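Side-chain contacts in Sso-CP2 metallo-carboxypetidase (Sulfolobus solfataricus, PDB 4MMO), which probably hydrolyses peptides as a zinc-dependent carboxypeptidase of the M20 family, working as a dimer of two identical subunits: residues 209-214 against 285-290; 75-80 against 85-90; 357-362 against 424-429. All coordinates share one frame; numbering follows the deposited sequence.

Contact 1: residues 209-214 against 285-290; sequences IDLAKI and DGFECG. With SO4 (sulfate ion), chain G.
Ala212 in helix 207-218 and Phe287 in strand 283-290 stand nearest each other across this contact, their CA atoms 8.6 Å apart, so the helix lies over the sheet at a spacing that one layer of side chains fills. Phe287 contributes about half of the buried surface. Its CG is anti to the backbone N (chi1 -176°), which sends the ring off the strand to the helix, where CE1 does the touching. Leu211 meets this corner of the ring with more than one atom: CD2 lies 3.6 Å from Phe287 CE1, and CG and CB of the leucine follow along the same atom as the two side chains slide past each other in opposite directions. The approach is oblique to the ring. The backbone of the next helical residue adds to it, with Ala212 N 3.9 Å from Phe287 CE1. Leu211 also rests on Leu187 and Leu189 of strand 178-190, and the disulfide of Cys289 with Cys208 ties the strand covalently to the start of the helix. Both elements continue into the dimer interface. The strand pairs antiparallel with its counterpart in the second subunit, where Phe287 meets Phe287 of that chain with ring planes at about 55°. Lys213 turns to that subunit too: its NZ is hydrogen-bonded to Ser216 O and Val219 O of the second subunit and donates to O1 of a sulfate ion, probably from the crystallisation liquor, at 2.9 Å. Replacing Phe287 by alanine would probably open a gap beside Leu211 and Ala212 and deprive Phe287 of the second subunit of its ring partner. With no hydrogen bond linking the two segments, their direct cohesion is apolar, as suits a buried helix-on-sheet layer in a dimerisation domain.

Contact 2: residues 75-80 against 85-90; sequences QPVDPI and RAPFSA
Val77 meets Pro87 and Phe88 in a small apolar cluster that joins two parts of one loop, between strands 65-71 and 91-93. The closest touch is Val77 CG1 on Pro87 CB at 3.5 Å. The other methyl group serves the same ring from its next corner, CG2 of Val77 lying 3.7 Å from Pro87 CG, so that the forked valine straddles the CB-CG side of the proline. This grip follows from the valine rotamer: with CG1 anti to the carbonyl carbon (chi1 -60°), both branches are turned to Pro87. CG1 then has a second neighbour, Phe88 CE2 at 3.9 Å, which it approaches obliquely.

What holds the proline and phenylalanine in place is a type I beta turn from Ala86 to Ser89, with Pro87 and Phe88 as its two central residues. Ala86 O accepts two bonds from Ser89, one from the backbone N at 2.9 Å and one from the hydroxyl. The second runs from Ser89 OG to Ala86 O at 2.7 Å, in the carbonyl plane and on a lone pair, and it reinforces the closure of the turn. Farther out, Arg100 binds the backbone oxygens of Gln75 and Pro76 and pairs with the backbone of Pro87, bridging the two arms of the loop.

One end of the loop approaches the metal site: Gln75 NE2 is hydrogen-bonded to Glu138, a zinc-binding residue of this protein, although no zinc is bound to it in this chain. The cluster itself stays farther off, the Phe88 side chain about 13 Å from the zinc ion. A type I beta turn thus closes a loop near the zinc site, consistent with the catalytic domain of an M20 peptidase.

Contact 3: residues 357-362 against 424-429; sequences KAMIES and IKHTEE
Two helices of the zinc-binding domain, 354-367 and 417-433, meet here through a histidine that reaches from the second to the backbone of the first. The short segments 357-362 and 424-429 approach to 9.1 Å between axes, with their N-to-C directions at 132°, about midway between perpendicular and antiparallel. His426 spans the gap because its CG is anti to the backbone N (chi1 -174°), which brings the NE2 corner of the imidazole to the neighbouring helix. There NE2 donates a weak hydrogen bond to Met359 O, long at 3.4 Å though fairly straight, with an N-H...O angle of 159°. Ser362 OG comes to the same edge of the ring, in its plane, 3.2 Å from His426 NE2. The serine hydroxyl also stands close to the carbonyl oxygens of Ala358 and Met359 in its own helix, so the histidine edge joins a compact group of polar atoms within a buried interface.

The methionine adds a softer contact. Its side chain, bent at chi2 and chi3, crosses the imidazole at about a right angle, and Met359 SD lies 4.5 Å from the centroid of the His426 ring, obliquely placed. At the nearest backbone approach Ser362 CB packs against Glu429 CB at 3.7 Å. Phe430 extends the apolar part by touching Met359 and Ser362, while Ala398 and Ile399 cover Met359 from a loop. On another side of helix 417-433, Thr427 and Glu428 pack on helix 102-121. The whole is a buried helix-helix interface in which close backbone approach at a serine is combined with a weak side-chain-to-backbone hydrogen bond from His426 to Met359 O.

Contacts 2, 1 and 3 follow one another in series along the chain, each closing before the next opens, and all belong to the M20 peptidase chain. Contact 1 belongs to the dimerisation region, where a helix covers an antiparallel sheet that continues into the second subunit. Contacts 2 and 3 lie in the zinc-binding part of the protein, one in a loop following strand 65-71 of the mixed sheet, the other between helix 354-367 and the C-terminal helix 417-433. The centres of contacts 1 and 3 are 48 Å apart, on opposite sides of the chain's centre; contact 2 is 32 Å from contact 1 and 31 Å from contact 3. None touches another, so the packing at the subunit interface is distinct from that in the zinc-binding part.

Contact 1: residues 209-214 against 285-290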
ATOM      1  N   ILE A 209       9.874   3.950  -6.183  1.00 33.40           N
ATOM      2  CA  ILE A 209      10.903   3.095  -6.752  1.00 33.57           C
ATOM      3  C   ILE A 209      12.097   3.006  -5.806  1.00 37.76           C
ATOM      4  O   ILE A 209      12.648   1.924  -5.602  1.00 36.98           O
ATOM      5  CB  ILE A 209      11.345   3.579  -8.169  1.00 36.38           C
ATOM      6  CG1 ILE A 209      12.389   2.638  -8.776  1.00 41.18           C
ATOM      7  CG2 ILE A 209      11.902   4.979  -8.124  1.00 44.27           C
ATOM      8  CD1 ILE A 209      11.854   1.266  -9.075  1.00 47.66           C
ATOM      9  N   ASP A 210      12.480   4.137  -5.218  1.00 34.26           N
ATOM     10  CA  ASP A 210      13.627   4.167  -4.317  1.00 45.58           C
ATOM     11  C   ASP A 210      13.386   3.258  -3.122  1.00 42.15           C
ATOM     12  O   ASP A 210      14.251   2.464  -2.759  1.00 37.13           O
ATOM     13  CB  ASP A 210      13.924   5.592  -3.842  1.00 37.13           C
ATOM     14  CG  ASP A 210      14.597   6.438  -4.911  1.00 51.16           C
ATOM     15  OD1 ASP A 210      14.962   5.887  -5.973  1.00 38.99           O
ATOM     16  OD2 ASP A 210      14.769   7.658  -4.683  1.00 38.97           O
ATOM     17  N   LEU A 211      12.207   3.363  -2.522  1.00 32.44           N
ATOM     18  CA  LEU A 211      11.883   2.545  -1.362  1.00 34.34           C
ATOM     19  C   LEU A 211      11.728   1.073  -1.752  1.00 46.49           C
ATOM     20  O   LEU A 211      12.160   0.184  -1.015  1.00 37.09           O
ATOM     21  CB  LEU A 211      10.613   3.053  -0.677  1.00 28.26           C
ATOM     22  CG  LEU A 211      10.280   2.405   0.671  1.00 41.62           C
ATOM     23  CD1 LEU A 211      11.440   2.528   1.660  1.00 36.43           C
ATOM     24  CD2 LEU A 211       9.018   3.018   1.259  1.00 42.76           C
ATOM     25  N   ALA A 212      11.120   0.820  -2.910  1.00 41.79           N
ATOM     26  CA  ALA A 212      11.008  -0.545  -3.422  1.00 41.78           C
ATOM     27  C   ALA A 212      12.395  -1.151  -3.579  1.00 38.85           C
ATOM     28  O   ALA A 212      12.609  -2.326  -3.285  1.00 34.86           O
ATOM     29  CB  ALA A 212      10.271  -0.564  -4.755  1.00 33.69           C
ATOM     30  N   LYS A 213      13.339  -0.340  -4.040  1.00 30.36           N
ATOM     31  CA  LYS A 213      14.705  -0.808  -4.223  1.00 37.04           C
ATOM     32  C   LYS A 213      15.354  -1.103  -2.878  1.00 39.17           C
ATOM     33  O   LYS A 213      16.074  -2.088  -2.742  1.00 39.82           O
ATOM     34  CB  LYS A 213      15.524   0.217  -5.013  1.00 41.27           C
ATOM     35  CG  LYS A 213      15.595  -0.092  -6.502  1.00 46.99           C
ATOM     36  CD  LYS A 213      15.966   1.127  -7.329  1.00 42.75           C
ATOM     37  CE  LYS A 213      15.872   0.832  -8.822  1.00 52.59           C
ATOM     38  NZ  LYS A 213      16.755  -0.296  -9.240  1.00 42.36           N
ATOM     39  N   ILE A 214      15.079  -0.257  -1.887  1.00 37.67           N
ATOM     40  CA  ILE A 214      15.631  -0.423  -0.546  1.00 35.16           C
ATOM     41  C   ILE A 214      15.201  -1.752   0.068  1.00 44.79           C
ATOM     42  O   ILE A 214      16.042  -2.549   0.489  1.00 43.85           O
ATOM     43  CB  ILE A 214      15.193   0.732   0.388  1.00 38.93           C
ATOM     44  CG1 ILE A 214      15.892   2.038  -0.002  1.00 41.12           C
ATOM     45  CG2 ILE A 214      15.472   0.397   1.856  1.00 34.94           C
ATOM     46  CD1 ILE A 214      17.394   2.064   0.246  1.00 47.17           C
ATOM     47  N   ASP A 285       4.936  -5.986   5.941  1.00 39.80           N
ATOM     48  CA  ASP A 285       3.532  -5.978   6.335  1.00 46.09           C
ATOM     49  C   ASP A 285       2.747  -5.014   5.472  1.00 34.46           C
ATOM     50  O   ASP A 285       1.536  -5.160   5.299  1.00 45.07           O
ATOM     51  CB  ASP A 285       3.382  -5.560   7.798  1.00 33.42           C
ATOM     52  CG  ASP A 285       4.134  -6.460   8.737  1.00 33.78           C
ATOM     53  OD1 ASP A 285       3.609  -7.542   9.074  1.00 49.70           O
ATOM     54  OD2 ASP A 285       5.252  -6.085   9.135  1.00 52.84           O
ATOM     55  N   GLY A 286       3.436  -4.012   4.944  1.00 43.84           N
ATOM     56  CA  GLY A 286       2.768  -2.979   4.186  1.00 29.38           C
ATOM     57  C   GLY A 286       3.705  -2.130   3.360  1.00 31.83           C
ATOM     58  O   GLY A 286       4.858  -1.905   3.722  1.00 46.66           O
ATOM     59  N   PHE A 287       3.191  -1.674   2.228  1.00 28.27           N
ATOM     60  CA  PHE A 287       3.883  -0.715   1.390  1.00 35.38           C
ATOM     61  C   PHE A 287       2.829   0.144   0.709  1.00 41.30           C
ATOM     62  O   PHE A 287       1.968  -0.366  -0.010  1.00 53.35           O
ATOM     63  CB  PHE A 287       4.755  -1.433   0.359  1.00 30.52           C
ATOM     64  CG  PHE A 287       5.590  -0.507  -0.487  1.00 45.40           C
ATOM     65  CD1 PHE A 287       6.925  -0.287  -0.193  1.00 61.44           C
ATOM     66  CD2 PHE A 287       5.041   0.135  -1.579  1.00 73.91           C
ATOM     67  CE1 PHE A 287       7.690   0.562  -0.974  1.00 55.15           C
ATOM     68  CE2 PHE A 287       5.802   0.978  -2.358  1.00 75.51           C
ATOM     69  CZ  PHE A 287       7.126   1.193  -2.054  1.00 45.23           C
ATOM     70  N   GLU A 288       2.888   1.446   0.970  1.00 40.61           N
ATOM     71  CA  GLU A 288       1.951   2.402   0.400  1.00 54.26           C
ATOM     72  C   GLU A 288       2.717   3.511  -0.292  1.00 41.97           C
ATOM     73  O   GLU A 288       3.696   4.032   0.240  1.00 45.87           O
ATOM     74  CB  GLU A 288       1.074   3.009   1.496  1.00 61.82           C
ATOM     75  CG  GLU A 288       0.107   4.091   1.024  1.00 79.10           C
ATOM     76  CD  GLU A 288      -1.014   3.542   0.162  1.00101.26           C
ATOM     77  OE1 GLU A 288      -1.484   2.417   0.441  1.00105.97           O
ATOM     78  OE2 GLU A 288      -1.426   4.233  -0.795  1.00111.27           O
ATOM     79  N   CYS A 289       2.262   3.872  -1.482  1.00 48.33           N
ATOM     80  CA  CYS A 289       2.830   5.003  -2.193  1.00 46.04           C
ATOM     81  C   CYS A 289       1.947   5.435  -3.348  1.00 48.10           C
ATOM     82  O   CYS A 289       1.367   4.604  -4.044  1.00 50.02           O
ATOM     83  CB  CYS A 289       4.213   4.661  -2.730  1.00 45.36           C
ATOM     84  SG  CYS A 289       4.956   6.052  -3.585  1.00 75.48           S
ATOM     85  N   GLY A 290       1.858   6.745  -3.547  1.00 47.63           N
ATOM     86  CA  GLY A 290       1.155   7.298  -4.684  1.00 43.46           C
ATOM     87  C   GLY A 290      -0.312   6.930  -4.733  1.00 57.70           C
ATOM     88  O   GLY A 290      -0.923   6.602  -3.717  1.00 46.76           O
TER
HETATM   89  S   SO4 G 501      20.580  -0.101  -9.710  1.00 76.43           S
HETATM   90  O1  SO4 G 501      19.494   0.517  -8.954  1.00 51.02           O
HETATM   91  O2  SO4 G 501      21.386  -0.913  -8.805  1.00 65.30           O
HETATM   92  O3  SO4 G 501      20.029  -0.954 -10.763  1.00 78.51           O
HETATM   93  O4  SO4 G 501      21.413   0.939 -10.312  1.00 63.56           O

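Contact 2: residues 75-80 against 85-90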
ATOM      1  N   GLN A  75      -8.063  -8.210  20.462  1.00 37.17           N
ATOM      2  CA  GLN A  75      -7.852  -7.665  19.127  1.00 36.96           C
ATOM      3  C   GLN A  75      -9.072  -6.862  18.677  1.00 46.19           C
ATOM      4  O   GLN A  75     -10.178  -7.079  19.178  1.00 31.55           O
ATOM      5  CB  GLN A  75      -7.600  -8.798  18.132  1.00 62.77           C
ATOM      6  CG  GLN A  75      -6.191  -9.379  18.177  1.00 74.59           C
ATOM      7  CD  GLN A  75      -5.258  -8.748  17.158  1.00102.00           C
ATOM      8  OE1 GLN A  75      -5.632  -8.532  16.005  1.00115.42           O
ATOM      9  NE2 GLN A  75      -4.035  -8.452  17.581  1.00107.76           N
ATOM     10  N   PRO A  76      -8.879  -5.939  17.716  1.00 42.57           N
ATOM     11  CA  PRO A  76     -10.021  -5.205  17.154  1.00 43.50           C
ATOM     12  C   PRO A  76     -10.974  -6.166  16.455  1.00 47.85           C
ATOM     13  O   PRO A  76     -10.603  -7.325  16.259  1.00 40.86           O
ATOM     14  CB  PRO A  76      -9.375  -4.250  16.139  1.00 43.34           C
ATOM     15  CG  PRO A  76      -7.925  -4.199  16.499  1.00 54.52           C
ATOM     16  CD  PRO A  76      -7.606  -5.538  17.093  1.00 40.91           C
ATOM     17  N   VAL A  77     -12.166  -5.699  16.087  1.00 42.94           N
ATOM     18  CA  VAL A  77     -13.194  -6.579  15.532  1.00 40.41           C
ATOM     19  C   VAL A  77     -13.665  -6.146  14.146  1.00 43.59           C
ATOM     20  O   VAL A  77     -14.619  -6.703  13.608  1.00 37.80           O
ATOM     21  CB  VAL A  77     -14.410  -6.679  16.477  1.00 35.78           C
ATOM     22  CG1 VAL A  77     -13.978  -7.228  17.827  1.00 51.28           C
ATOM     23  CG2 VAL A  77     -15.082  -5.319  16.647  1.00 48.14           C
ATOM     24  N   ASP A  78     -12.989  -5.165  13.563  1.00 42.28           N
ATOM     25  CA  ASP A  78     -13.339  -4.702  12.228  1.00 64.09           C
ATOM     26  C   ASP A  78     -12.878  -5.719  11.185  1.00 73.39           C
ATOM     27  O   ASP A  78     -11.793  -6.279  11.312  1.00 65.99           O
ATOM     28  CB  ASP A  78     -12.701  -3.341  11.958  1.00 65.20           C
ATOM     29  CG  ASP A  78     -13.131  -2.287  12.959  1.00 83.46           C
ATOM     30  OD1 ASP A  78     -14.288  -1.820  12.874  1.00 79.73           O
ATOM     31  OD2 ASP A  78     -12.312  -1.922  13.828  1.00102.97           O
ATOM     32  N   PRO A  79     -13.697  -5.960  10.145  1.00 80.74           N
ATOM     33  CA  PRO A  79     -14.986  -5.327   9.852  1.00 75.32           C
ATOM     34  C   PRO A  79     -16.169  -6.032  10.518  1.00 54.39           C
ATOM     35  O   PRO A  79     -16.331  -7.241  10.364  1.00 51.15           O
ATOM     36  CB  PRO A  79     -15.084  -5.436   8.326  1.00 83.97           C
ATOM     37  CG  PRO A  79     -14.164  -6.577   7.936  1.00 79.46           C
ATOM     38  CD  PRO A  79     -13.379  -6.999   9.152  1.00 72.31           C
ATOM     39  N   ILE A  80     -16.992  -5.264  11.226  1.00 57.41           N
ATOM     40  CA  ILE A  80     -18.122  -5.802  11.983  1.00 58.59           C
ATOM     41  C   ILE A  80     -19.073  -6.604  11.098  1.00 54.63           C
ATOM     42  O   ILE A  80     -19.771  -7.498  11.576  1.00 49.12           O
ATOM     43  CB  ILE A  80     -18.904  -4.662  12.698  1.00 58.15           C
ATOM     44  CG1 ILE A  80     -18.151  -4.185  13.940  1.00 71.06           C
ATOM     45  CG2 ILE A  80     -20.295  -5.114  13.141  1.00 47.74           C
ATOM     46  CD1 ILE A  80     -16.893  -3.395  13.662  1.00 94.85           C
ATOM     47  N   ARG A  85     -22.556 -12.781  14.814  1.00 46.02           N
ATOM     48  CA  ARG A  85     -23.109 -12.293  16.067  1.00 50.70           C
ATOM     49  C   ARG A  85     -22.226 -11.135  16.505  1.00 48.31           C
ATOM     50  O   ARG A  85     -21.055 -11.093  16.143  1.00 57.72           O
ATOM     51  CB  ARG A  85     -23.106 -13.404  17.119  1.00 74.09           C
ATOM     52  CG  ARG A  85     -23.684 -14.729  16.634  1.00 74.91           C
ATOM     53  CD  ARG A  85     -23.181 -15.893  17.470  1.00 76.20           C
ATOM     54  NE  ARG A  85     -23.648 -17.178  16.953  1.00 66.73           N
ATOM     55  CZ  ARG A  85     -23.038 -17.875  15.998  1.00 63.35           C
ATOM     56  NH1 ARG A  85     -21.919 -17.428  15.440  1.00 52.78           N
ATOM     57  NH2 ARG A  85     -23.550 -19.029  15.599  1.00 61.72           N
ATOM     58  N   ALA A  86     -22.779 -10.192  17.262  1.00 53.78           N
ATOM     59  CA  ALA A  86     -22.008  -9.029  17.693  1.00 57.20           C
ATOM     60  C   ALA A  86     -20.740  -9.491  18.415  1.00 40.92           C
ATOM     61  O   ALA A  86     -20.815 -10.366  19.274  1.00 42.09           O
ATOM     62  CB  ALA A  86     -22.840  -8.146  18.603  1.00 50.51           C
ATOM     63  N   PRO A  87     -19.578  -8.905  18.067  1.00 45.92           N
ATOM     64  CA  PRO A  87     -18.289  -9.334  18.624  1.00 52.11           C
ATOM     65  C   PRO A  87     -18.248  -9.471  20.139  1.00 52.50           C
ATOM     66  O   PRO A  87     -17.460 -10.277  20.632  1.00 47.84           O
ATOM     67  CB  PRO A  87     -17.337  -8.223  18.182  1.00 53.15           C
ATOM     68  CG  PRO A  87     -17.909  -7.730  16.924  1.00 43.23           C
ATOM     69  CD  PRO A  87     -19.399  -7.828  17.076  1.00 46.56           C
ATOM     70  N   PHE A  88     -19.068  -8.709  20.859  1.00 41.50           N
ATOM     71  CA  PHE A  88     -19.041  -8.745  22.319  1.00 37.54           C
ATOM     72  C   PHE A  88     -20.374  -9.174  22.934  1.00 29.33           C
ATOM     73  O   PHE A  88     -20.658  -8.887  24.093  1.00 36.30           O
ATOM     74  CB  PHE A  88     -18.575  -7.395  22.859  1.00 39.78           C
ATOM     75  CG  PHE A  88     -17.171  -7.055  22.456  1.00 44.55           C
ATOM     76  CD1 PHE A  88     -16.092  -7.651  23.096  1.00 39.90           C
ATOM     77  CD2 PHE A  88     -16.925  -6.166  21.424  1.00 38.01           C
ATOM     78  CE1 PHE A  88     -14.793  -7.355  22.723  1.00 37.83           C
ATOM     79  CE2 PHE A  88     -15.628  -5.864  21.044  1.00 44.48           C
ATOM     80  CZ  PHE A  88     -14.559  -6.462  21.694  1.00 37.13           C
ATOM     81  N   SER A  89     -21.177  -9.893  22.160  1.00 35.61           N
ATOM     82  CA  SER A  89     -22.439 -10.417  22.665  1.00 37.24           C
ATOM     83  C   SER A  89     -22.214 -11.603  23.602  1.00 53.96           C
ATOM     84  O   SER A  89     -23.011 -11.833  24.512  1.00 52.52           O
ATOM     85  CB  SER A  89     -23.346 -10.835  21.506  1.00 51.87           C
ATOM     86  OG  SER A  89     -22.700 -11.766  20.653  1.00 53.24           O
ATOM     87  N   ALA A  90     -21.123 -12.339  23.387  1.00 50.31           N
ATOM     88  CA  ALA A  90     -20.855 -13.575  24.128  1.00 40.75           C
ATOM     89  C   ALA A  90     -22.058 -14.499  24.024  1.00 43.35           C
ATOM     90  O   ALA A  90     -22.516 -15.068  25.012  1.00 41.69           O
ATOM     91  CB  ALA A  90     -20.526 -13.279  25.582  1.00 35.94           C
TER

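Contact 3: residues 357-362 against 424-429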
ATOM      1  N   LYS A 357       7.091 -29.949  33.570  1.00 45.50           N
ATOM      2  CA  LYS A 357       6.719 -31.320  33.898  1.00 39.33           C
ATOM      3  C   LYS A 357       5.310 -31.367  34.463  1.00 35.09           C
ATOM      4  O   LYS A 357       4.479 -32.141  33.996  1.00 33.13           O
ATOM      5  CB  LYS A 357       7.711 -31.918  34.901  1.00 43.72           C
ATOM      6  CG  LYS A 357       9.003 -32.412  34.269  1.00 44.94           C
ATOM      7  CD  LYS A 357      10.070 -32.688  35.319  1.00 63.47           C
ATOM      8  CE  LYS A 357      11.128 -33.652  34.803  1.00 68.82           C
ATOM      9  NZ  LYS A 357      12.220 -33.861  35.793  1.00 82.52           N
ATOM     10  N   ALA A 358       5.044 -30.529  35.462  1.00 31.89           N
ATOM     11  CA  ALA A 358       3.714 -30.447  36.065  1.00 35.93           C
ATOM     12  C   ALA A 358       2.651 -30.146  35.010  1.00 36.92           C
ATOM     13  O   ALA A 358       1.520 -30.620  35.093  1.00 39.69           O
ATOM     14  CB  ALA A 358       3.695 -29.382  37.147  1.00 32.30           C
ATOM     15  N   MET A 359       3.028 -29.363  34.008  1.00 36.81           N
ATOM     16  CA  MET A 359       2.102 -28.967  32.958  1.00 45.87           C
ATOM     17  C   MET A 359       1.820 -30.129  31.994  1.00 42.12           C
ATOM     18  O   MET A 359       0.673 -30.384  31.631  1.00 31.18           O
ATOM     19  CB  MET A 359       2.683 -27.768  32.206  1.00 36.52           C
ATOM     20  CG  MET A 359       1.674 -26.952  31.446  1.00 58.49           C
ATOM     21  SD  MET A 359       0.444 -26.104  32.468  1.00 41.92           S
ATOM     22  CE  MET A 359       1.411 -24.771  33.168  1.00 61.48           C
ATOM     23  N   ILE A 360       2.868 -30.837  31.589  1.00 38.94           N
ATOM     24  CA  ILE A 360       2.717 -32.017  30.735  1.00 39.39           C
ATOM     25  C   ILE A 360       1.855 -33.100  31.392  1.00 39.71           C
ATOM     26  O   ILE A 360       0.978 -33.680  30.755  1.00 38.94           O
ATOM     27  CB  ILE A 360       4.091 -32.618  30.364  1.00 50.53           C
ATOM     28  CG1 ILE A 360       4.807 -31.691  29.379  1.00 30.01           C
ATOM     29  CG2 ILE A 360       3.935 -34.024  29.753  1.00 40.83           C
ATOM     30  CD1 ILE A 360       6.222 -32.115  29.026  1.00 32.41           C
ATOM     31  N   GLU A 361       2.110 -33.375  32.664  1.00 35.46           N
ATOM     32  CA  GLU A 361       1.430 -34.470  33.346  1.00 38.87           C
ATOM     33  C   GLU A 361      -0.040 -34.129  33.597  1.00 29.68           C
ATOM     34  O   GLU A 361      -0.923 -34.968  33.402  1.00 37.53           O
ATOM     35  CB  GLU A 361       2.153 -34.811  34.656  1.00 40.76           C
ATOM     36  CG  GLU A 361       1.554 -35.994  35.423  1.00 68.46           C
ATOM     37  CD  GLU A 361       2.269 -36.282  36.739  1.00 71.90           C
ATOM     38  OE1 GLU A 361       1.585 -36.668  37.711  1.00 54.55           O
ATOM     39  OE2 GLU A 361       3.507 -36.124  36.808  1.00 52.11           O
ATOM     40  N   SER A 362      -0.305 -32.896  34.016  1.00 34.83           N
ATOM     41  CA  SER A 362      -1.680 -32.456  34.248  1.00 35.24           C
ATOM     42  C   SER A 362      -2.490 -32.468  32.956  1.00 37.43           C
ATOM     43  O   SER A 362      -3.656 -32.871  32.948  1.00 39.17           O
ATOM     44  CB  SER A 362      -1.708 -31.056  34.869  1.00 38.57           C
ATOM     45  OG  SER A 362      -1.001 -30.125  34.072  1.00 36.48           O
ATOM     46  N   ILE A 424     -10.139 -25.020  33.249  1.00 34.44           N
ATOM     47  CA  ILE A 424     -10.182 -24.856  34.699  1.00 38.79           C
ATOM     48  C   ILE A 424      -9.581 -26.099  35.349  1.00 49.50           C
ATOM     49  O   ILE A 424      -8.764 -26.017  36.265  1.00 45.44           O
ATOM     50  CB  ILE A 424     -11.635 -24.675  35.203  1.00 38.22           C
ATOM     51  CG1 ILE A 424     -12.227 -23.369  34.666  1.00 37.51           C
ATOM     52  CG2 ILE A 424     -11.690 -24.677  36.734  1.00 31.38           C
ATOM     53  CD1 ILE A 424     -13.728 -23.233  34.863  1.00 36.15           C
ATOM     54  N   LYS A 425      -9.993 -27.250  34.835  1.00 36.79           N
ATOM     55  CA  LYS A 425      -9.588 -28.549  35.350  1.00 43.92           C
ATOM     56  C   LYS A 425      -8.083 -28.766  35.179  1.00 45.20           C
ATOM     57  O   LYS A 425      -7.401 -29.200  36.108  1.00 38.38           O
ATOM     58  CB  LYS A 425     -10.387 -29.610  34.604  1.00 53.61           C
ATOM     59  CG  LYS A 425     -10.315 -31.010  35.136  1.00 74.36           C
ATOM     60  CD  LYS A 425     -11.347 -31.834  34.390  1.00 97.87           C
ATOM     61  CE  LYS A 425     -11.248 -33.315  34.669  1.00113.04           C
ATOM     62  NZ  LYS A 425     -12.240 -34.047  33.832  1.00119.60           N
ATOM     63  N   HIS A 426      -7.575 -28.452  33.990  1.00 31.98           N
ATOM     64  CA  HIS A 426      -6.146 -28.517  33.706  1.00 35.76           C
ATOM     65  C   HIS A 426      -5.351 -27.657  34.681  1.00 37.93           C
ATOM     66  O   HIS A 426      -4.283 -28.057  35.146  1.00 41.72           O
ATOM     67  CB  HIS A 426      -5.876 -28.068  32.268  1.00 29.19           C
ATOM     68  CG  HIS A 426      -4.456 -28.236  31.829  1.00 33.75           C
ATOM     69  ND1 HIS A 426      -4.005 -27.816  30.593  1.00 35.47           N
ATOM     70  CD2 HIS A 426      -3.381 -28.784  32.447  1.00 36.27           C
ATOM     71  CE1 HIS A 426      -2.722 -28.091  30.474  1.00 42.38           C
ATOM     72  NE2 HIS A 426      -2.316 -28.679  31.589  1.00 38.34           N
ATOM     73  N   THR A 427      -5.872 -26.478  34.999  1.00 32.49           N
ATOM     74  CA  THR A 427      -5.163 -25.561  35.882  1.00 31.93           C
ATOM     75  C   THR A 427      -5.119 -26.112  37.301  1.00 24.88           C
ATOM     76  O   THR A 427      -4.097 -26.021  37.980  1.00 33.34           O
ATOM     77  CB  THR A 427      -5.830 -24.173  35.923  1.00 39.10           C
ATOM     78  OG1 THR A 427      -5.944 -23.646  34.593  1.00 31.27           O
ATOM     79  CG2 THR A 427      -5.018 -23.218  36.795  1.00 27.80           C
ATOM     80  N   GLU A 428      -6.248 -26.657  37.745  1.00 30.64           N
ATOM     81  CA  GLU A 428      -6.355 -27.263  39.069  1.00 45.82           C
ATOM     82  C   GLU A 428      -5.317 -28.366  39.243  1.00 44.08           C
ATOM     83  O   GLU A 428      -4.535 -28.344  40.192  1.00 46.87           O
ATOM     84  CB  GLU A 428      -7.763 -27.822  39.288  1.00 40.92           C
ATOM     85  CG  GLU A 428      -8.780 -26.768  39.698  1.00 45.15           C
ATOM     86  CD  GLU A 428     -10.216 -27.271  39.670  1.00 51.36           C
ATOM     87  OE1 GLU A 428     -10.482 -28.325  39.056  1.00 50.42           O
ATOM     88  OE2 GLU A 428     -11.085 -26.600  40.258  1.00 70.33           O
ATOM     89  N   GLU A 429      -5.305 -29.318  38.315  1.00 46.03           N
ATOM     90  CA  GLU A 429      -4.337 -30.409  38.359  1.00 27.79           C
ATOM     91  C   GLU A 429      -2.913 -29.878  38.283  1.00 39.11           C
ATOM     92  O   GLU A 429      -2.020 -30.396  38.954  1.00 34.65           O
ATOM     93  CB  GLU A 429      -4.585 -31.404  37.225  1.00 36.31           C
ATOM     94  CG  GLU A 429      -5.650 -32.445  37.535  1.00 65.33           C
ATOM     95  CD  GLU A 429      -5.278 -33.331  38.711  1.00 91.92           C
ATOM     96  OE1 GLU A 429      -6.195 -33.896  39.340  1.00111.24           O
ATOM     97  OE2 GLU A 429      -4.068 -33.460  39.007  1.00 78.08           O
TER